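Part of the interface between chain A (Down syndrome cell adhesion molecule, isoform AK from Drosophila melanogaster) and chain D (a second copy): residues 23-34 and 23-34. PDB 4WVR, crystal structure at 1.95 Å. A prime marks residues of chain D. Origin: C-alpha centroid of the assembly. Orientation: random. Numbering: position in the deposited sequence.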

# COMPACT_ATOMS: atom_id res chain seq x y z
N GLY A 23 2.61 4.40 -17.56
CA GLY A 23 1.17 4.34 -17.49
C GLY A 23 0.63 3.41 -16.42
O GLY A 23 -0.56 3.41 -16.13
N GLU A 24 1.52 2.61 -15.82
CA GLU A 24 1.09 1.67 -14.79
C GLU A 24 0.76 2.38 -13.48
O GLU A 24 1.13 3.54 -13.26
CB GLU A 24 2.15 0.60 -14.55
CG GLU A 24 2.33 -0.38 -15.70
CD GLU A 24 3.15 -1.60 -15.30
OE1 GLU A 24 3.12 -1.96 -14.10
OE2 GLU A 24 3.81 -2.19 -16.17
N ASN A 25 0.07 1.66 -12.60
CA ASN A 25 -0.35 2.15 -11.30
C ASN A 25 0.52 1.52 -10.22
O ASN A 25 0.39 0.33 -9.94
CB ASN A 25 -1.83 1.84 -11.09
CG ASN A 25 -2.33 2.21 -9.70
OD1 ASN A 25 -1.71 2.98 -8.97
ND2 ASN A 25 -3.49 1.66 -9.34
N ALA A 26 1.42 2.31 -9.64
CA ALA A 26 2.37 1.78 -8.68
C ALA A 26 2.24 2.48 -7.34
O ALA A 26 1.77 3.62 -7.26
CB ALA A 26 3.79 1.91 -9.21
N GLY A 27 2.66 1.80 -6.28
CA GLY A 27 2.56 2.38 -4.96
C GLY A 27 3.19 1.53 -3.87
O GLY A 27 3.50 0.36 -4.08
N VAL A 28 3.39 2.15 -2.71
CA VAL A 28 3.90 1.47 -1.52
C VAL A 28 3.25 2.02 -0.26
O VAL A 28 2.75 3.16 -0.26
CB VAL A 28 5.43 1.62 -1.39
CG1 VAL A 28 6.16 0.78 -2.43
CG2 VAL A 28 5.83 3.09 -1.49
N GLN A 29 3.24 1.22 0.80
CA GLN A 29 2.81 1.67 2.12
C GLN A 29 4.01 1.75 3.03
O GLN A 29 4.74 0.77 3.18
CB GLN A 29 1.79 0.73 2.76
CG GLN A 29 0.40 0.72 2.15
CD GLN A 29 -0.63 0.09 3.07
OE1 GLN A 29 -0.53 0.14 4.29
NE2 GLN A 29 -1.59 -0.59 2.46
N CYS A 30 4.20 2.91 3.66
CA CYS A 30 5.22 3.05 4.69
C CYS A 30 4.58 2.76 6.04
O CYS A 30 3.84 3.59 6.58
CB CYS A 30 5.83 4.45 4.67
SG CYS A 30 7.15 4.69 5.88
N MET A 31 4.84 1.58 6.58
CA MET A 31 4.19 1.15 7.81
C MET A 31 5.18 1.09 8.96
O MET A 31 6.04 0.21 9.01
CB MET A 31 3.50 -0.20 7.61
CG MET A 31 2.25 -0.12 6.73
SD MET A 31 1.62 -1.74 6.24
CE MET A 31 2.90 -2.28 5.10
N VAL A 32 5.06 2.04 9.87
CA VAL A 32 5.90 2.08 11.06
C VAL A 32 5.49 0.96 12.01
O VAL A 32 4.30 0.73 12.24
CB VAL A 32 5.79 3.45 11.76
CG1 VAL A 32 6.58 3.45 13.06
CG2 VAL A 32 6.26 4.56 10.83
N GLN A 33 6.47 0.25 12.54
CA GLN A 33 6.20 -0.82 13.49
C GLN A 33 6.38 -0.31 14.92
O GLN A 33 5.43 0.13 15.56
CB GLN A 33 7.11 -2.02 13.22
CG GLN A 33 7.04 -2.51 11.78
CD GLN A 33 5.64 -2.91 11.37
OE1 GLN A 33 4.95 -3.64 12.10
NE2 GLN A 33 5.20 -2.43 10.21
N LYS A 34 7.62 -0.36 15.41
CA LYS A 34 7.94 0.20 16.72
C LYS A 34 8.00 1.72 16.63
O LYS A 34 8.31 2.27 15.57
CB LYS A 34 9.27 -0.35 17.23
CG LYS A 34 9.33 -1.86 17.29
CD LYS A 34 8.35 -2.41 18.31
CE LYS A 34 8.46 -3.92 18.43
NZ LYS A 34 7.58 -4.44 19.51
N GLY D 23 0.25 -7.88 16.59
CA GLY D 23 0.60 -6.52 16.93
C GLY D 23 1.33 -5.77 15.83
O GLY D 23 1.51 -4.55 15.91
N GLU D 24 1.76 -6.48 14.80
CA GLU D 24 2.46 -5.84 13.70
C GLU D 24 1.53 -4.95 12.88
O GLU D 24 0.33 -5.18 12.82
CB GLU D 24 3.12 -6.88 12.78
CG GLU D 24 4.39 -7.51 13.35
CD GLU D 24 5.15 -8.30 12.30
OE1 GLU D 24 5.09 -7.93 11.11
OE2 GLU D 24 5.80 -9.31 12.67
N ASN D 25 2.12 -3.94 12.25
CA ASN D 25 1.40 -3.07 11.33
C ASN D 25 1.58 -3.61 9.91
O ASN D 25 2.64 -3.47 9.31
CB ASN D 25 1.92 -1.63 11.45
CG ASN D 25 1.24 -0.66 10.50
OD1 ASN D 25 0.26 -0.99 9.83
ND2 ASN D 25 1.76 0.57 10.44
N ALA D 26 0.53 -4.24 9.38
CA ALA D 26 0.63 -4.90 8.08
C ALA D 26 -0.39 -4.34 7.10
O ALA D 26 -1.38 -3.73 7.50
CB ALA D 26 0.45 -6.40 8.23
N GLY D 27 -0.14 -4.56 5.81
CA GLY D 27 -1.04 -4.06 4.79
C GLY D 27 -0.70 -4.44 3.37
O GLY D 27 0.42 -4.85 3.05
N VAL D 28 -1.70 -4.31 2.50
CA VAL D 28 -1.54 -4.53 1.07
C VAL D 28 -2.33 -3.49 0.31
O VAL D 28 -3.13 -2.75 0.90
CB VAL D 28 -2.02 -5.94 0.64
CG1 VAL D 28 -1.08 -7.01 1.16
CG2 VAL D 28 -3.46 -6.18 1.12
N GLN D 29 -2.12 -3.43 -0.99
CA GLN D 29 -2.81 -2.47 -1.83
C GLN D 29 -3.39 -3.17 -3.06
O GLN D 29 -2.74 -4.01 -3.67
CB GLN D 29 -1.86 -1.36 -2.25
CG GLN D 29 -2.18 -0.02 -1.65
CD GLN D 29 -1.17 1.03 -2.01
OE1 GLN D 29 0.04 0.84 -1.86
NE2 GLN D 29 -1.65 2.15 -2.54
N CYS D 30 -4.63 -2.83 -3.40
CA CYS D 30 -5.23 -3.38 -4.61
C CYS D 30 -5.17 -2.32 -5.70
O CYS D 30 -6.00 -1.41 -5.75
CB CYS D 30 -6.67 -3.82 -4.38
SG CYS D 30 -7.38 -4.65 -5.82
N MET D 31 -4.17 -2.44 -6.57
CA MET D 31 -3.94 -1.43 -7.59
C MET D 31 -4.33 -1.95 -8.96
O MET D 31 -3.67 -2.83 -9.53
CB MET D 31 -2.48 -0.98 -7.57
CG MET D 31 -2.12 -0.15 -6.33
SD MET D 31 -0.38 0.33 -6.21
CE MET D 31 0.37 -1.25 -5.83
N VAL D 32 -5.43 -1.42 -9.48
CA VAL D 32 -5.92 -1.78 -10.80
C VAL D 32 -5.03 -1.13 -11.85
O VAL D 32 -4.72 0.06 -11.76
CB VAL D 32 -7.38 -1.34 -11.00
CG1 VAL D 32 -7.83 -1.60 -12.43
CG2 VAL D 32 -8.28 -2.05 -9.99
N GLN D 33 -4.59 -1.92 -12.81
CA GLN D 33 -3.68 -1.42 -13.84
C GLN D 33 -4.48 -0.94 -15.04
O GLN D 33 -4.80 0.24 -15.13
CB GLN D 33 -2.68 -2.51 -14.23
CG GLN D 33 -1.83 -2.97 -13.05
CD GLN D 33 -1.10 -1.81 -12.40
OE1 GLN D 33 -0.42 -1.03 -13.07
NE2 GLN D 33 -1.23 -1.68 -11.08
N LYS D 34 -4.79 -1.84 -15.96
CA LYS D 34 -5.66 -1.47 -17.07
C LYS D 34 -7.11 -1.64 -16.65
O LYS D 34 -7.41 -2.34 -15.68
CB LYS D 34 -5.34 -2.31 -18.31
CG LYS D 34 -3.92 -2.11 -18.84
CD LYS D 34 -3.85 -2.29 -20.34
CE LYS D 34 -2.71 -1.49 -20.95
NZ LYS D 34 -3.19 -0.27 -21.67
O HOH W 1 2.00 -1.90 -2.09

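Two copies of one strand can recognise each other without forming a continuous β-sheet, and this pairing of Down syndrome cell adhesion molecule segments is a compact example. The strands run nearly antiparallel, at 164°, but their axes come no closer than 7.5 Å. All six hydrogen bonds between the stretches use side-chain amides, which reach across to backbone groups of the other copy.

Along chain A, Glu24 lies at the margin. Its CB packs 3.4 Å from Gln33′ OE1, while its carboxylate oxygen OE2 is hydrogen-bonded to a residue just outside the stretches. Asn25 is the first anchor. Its backbone is read by a single carboxamide: Asn25 N donates to Gln33′ OE1 at 2.8 Å, and Gln33′ NE2 donates to Asn25 O, also at 2.8 Å. Because a primary amide carries an acceptor and a donor side by side, it can satisfy the N and O of one residue at once, as a neighbouring strand might. Asn25 replies with its own side chain, pointed toward chain D, and ND2 donates to Val32′ O at 3.2 Å.

Ala26 turns its CB away, and Gly27 then leaves room for a large partner. Met31′ SD lies 3.4 Å from Gly27 N, and an ideal CB on Gly27 would sit only 3.2 Å from that sulfur, a tight fit. The absent side chain thus lets the thioether rest against the main chain. A water lies 3.4 Å from both Gly27 O and Gln29′ OE1, in position to donate only a weak hydrogen bond to either.

Val28 points away, but Gln29 points toward the partner. Its NE2 comes 3.1 Å from Val28′ O, yet the angle is too poor for a hydrogen bond; proximity alone does not make one. Near this midpoint the symmetry also loosens: chi1 of Gln29 is m, whereas that of Gln29′ lies off the wells at -112°. Cys30 faces away and makes no contact.

From Met31 onward the earlier motifs return with the chains exchanged. Met31 SD approaches Gly27′ N at 3.4 Å, and here too a CB on the glycine would be tight against the sulfur. Val32 turns its side chain away but offers its carbonyl, Val32 O accepting from Asn25′ ND2 at 3.1 Å. Gln33 completes the pattern: OE1 accepts from Asn25′ N at 2.8 Å and NE2 donates to Asn25′ O at 2.9 Å. The same NE2 also donates to Met31 O at 3.0 Å, tying the folded side chain, m at both chi1 and chi2, to its own backbone.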